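Local coordinates for protein CMP-sialic acid transporter 1 (Zea mays, PDB 6I1R) that probably carries CMP-sialic acid from the cytoplasm into the Golgi in exchange for CMP, as a member of the nucleotide-sugar transporter family, at residues B[221-224]-B[225-228]. The protein carries 5 engineered substitutions. Sequence-based numbering, arbitrary orientation.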
loop_
_atom_site.group_PDB
_atom_site.type_symbol
_atom_site.label_atom_id
_atom_site.label_comp_id
_atom_site.label_asym_id
_atom_site.label_seq_id
_atom_site.Cartn_x
_atom_site.Cartn_y
_atom_site.Cartn_z
ATOM N N LEU B 221 15.752 -13.688 1.706
ATOM C CA LEU B 221 14.396 -13.524 2.231
ATOM C C LEU B 221 13.465 -14.532 1.540
ATOM O O LEU B 221 13.931 -15.477 0.900
ATOM C CB LEU B 221 13.943 -12.078 1.997
ATOM C CG LEU B 221 14.929 -10.993 2.436
ATOM C CD1 LEU B 221 14.345 -9.608 2.201
ATOM C CD2 LEU B 221 15.323 -11.166 3.896
ATOM N N GLY B 222 12.157 -14.337 1.687
ATOM C CA GLY B 222 11.174 -15.226 1.076
ATOM C C GLY B 222 11.185 -15.134 -0.442
ATOM O O GLY B 222 11.216 -14.033 -0.996
ATOM N N PRO B 223 11.164 -16.291 -1.128
ATOM C CA PRO B 223 11.155 -16.321 -2.587
ATOM C C PRO B 223 9.751 -16.081 -3.164
ATOM O O PRO B 223 8.748 -16.434 -2.540
ATOM C CB PRO B 223 11.673 -17.722 -2.936
ATOM C CG PRO B 223 11.160 -18.577 -1.809
ATOM C CD PRO B 223 11.163 -17.665 -0.600
ATOM N N TRP B 224 9.715 -15.503 -4.363
ATOM C CA TRP B 224 8.481 -15.038 -5.012
ATOM C C TRP B 224 7.465 -16.180 -5.175
ATOM O O TRP B 224 6.263 -15.952 -5.046
ATOM C CB TRP B 224 8.805 -14.392 -6.367
ATOM C CG TRP B 224 9.291 -15.361 -7.402
ATOM C CD1 TRP B 224 10.583 -15.728 -7.648
ATOM C CD2 TRP B 224 8.482 -16.104 -8.333
ATOM N NE1 TRP B 224 10.635 -16.642 -8.665
ATOM C CE2 TRP B 224 9.362 -16.894 -9.104
ATOM C CE3 TRP B 224 7.108 -16.180 -8.587
ATOM C CZ2 TRP B 224 8.908 -17.744 -10.111
ATOM C CZ3 TRP B 224 6.661 -17.022 -9.584
ATOM C CH2 TRP B 224 7.551 -17.792 -10.333
ATOM N N TRP B 225 7.941 -17.388 -5.473
ATOM C CA TRP B 225 7.044 -18.520 -5.763
ATOM C C TRP B 225 6.356 -19.006 -4.479
ATOM O O TRP B 225 5.181 -19.379 -4.508
ATOM C CB TRP B 225 7.786 -19.656 -6.485
ATOM C CG TRP B 225 9.042 -20.134 -5.820
ATOM C CD1 TRP B 225 10.318 -19.736 -6.097
ATOM C CD2 TRP B 225 9.151 -21.128 -4.785
ATOM N NE1 TRP B 225 11.210 -20.400 -5.298
ATOM C CE2 TRP B 225 10.523 -21.262 -4.484
ATOM C CE3 TRP B 225 8.228 -21.911 -4.080
ATOM C CZ2 TRP B 225 10.989 -22.145 -3.510
ATOM C CZ3 TRP B 225 8.688 -22.783 -3.118
ATOM C CH2 TRP B 225 10.051 -22.896 -2.838
ATOM N N GLN B 226 7.081 -18.994 -3.364
ATOM C CA GLN B 226 6.529 -19.391 -2.063
ATOM C C GLN B 226 5.484 -18.360 -1.612
ATOM O O GLN B 226 4.404 -18.713 -1.137
ATOM C CB GLN B 226 7.661 -19.516 -1.040
ATOM C CG GLN B 226 7.250 -20.164 0.274
ATOM C CD GLN B 226 8.383 -20.188 1.269
ATOM O OE1 GLN B 226 9.008 -19.167 1.555
ATOM N NE2 GLN B 226 8.656 -21.361 1.816
ATOM N N ARG B 227 5.817 -17.086 -1.798
ATOM C CA ARG B 227 5.003 -15.953 -1.347
ATOM C C ARG B 227 3.777 -15.763 -2.256
ATOM O O ARG B 227 2.823 -15.081 -1.875
ATOM C CB ARG B 227 5.883 -14.698 -1.349
ATOM C CG ARG B 227 5.268 -13.471 -0.693
ATOM C CD ARG B 227 6.296 -12.368 -0.510
ATOM N NE ARG B 227 6.880 -11.917 -1.770
ATOM C CZ ARG B 227 8.037 -12.342 -2.276
ATOM N NH1 ARG B 227 8.480 -11.838 -3.416
ATOM N NH2 ARG B 227 8.747 -13.264 -1.650
ATOM N N LEU B 228 3.796 -16.399 -3.429
ATOM C CA LEU B 228 2.922 -16.061 -4.567
ATOM C C LEU B 228 1.443 -15.988 -4.160
ATOM O O LEU B 228 0.718 -15.142 -4.675
ATOM C CB LEU B 228 3.117 -17.108 -5.668
ATOM C CG LEU B 228 2.541 -16.742 -7.037
ATOM C CD1 LEU B 228 3.618 -16.157 -7.941
ATOM C CD2 LEU B 228 1.897 -17.952 -7.696
#
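The carbonyl of P223 and the amide of R227 close a short helical turn in which the first residues hand their acceptors to donors that follow. R227 N reaches P223 O at 3.1 Å with an N-H...O angle of 159°, an i to i+4 bond, while Q226 N adds a weak bond to the same oxygen at 3.2 Å; one acceptor thus collects two backbone donors. The preceding carbonyl is served by a side chain instead. R227 bends at chi3 and returns its guanidinium along the turn, so that NH2 meets G222 O edge-on at 2.7 Å, a bond weakened by its angle. D214 meets the W224 amide, whose hydrogen bond goes to OD2, and lies in a weak, long ion pair with R227 NH1, joining the start of the turn to its returning arginine.

The indoles stack T-shaped, W225 presenting its edge to the face of W224, with planes at 86°. The W224 chi1 of 69°, with CG between the backbone N and the carbonyl carbon, brings its six-membered ring under W225 CB, which lies 3.9 Å from the ring centroid. P223 CB covers a face of the W225 pyrrole ring, and L228 CD1 meets the W224 edge at CE3, 3.5 Å away. An alanine in place of W224 would probably leave W225 without its edge-to-face partner and L228 CD1 without the ring edge it rests on.

Following helix 191-216 in the chain and preceding helix 234-256, the turn is anchored by W224, which packs on M207, L210 and I211 of the former and edge-to-face with F39 of helix 37-59, where L228 also rests; toward the second subunit, G222 N hydrogen-bonds T94 OG1 of that chain.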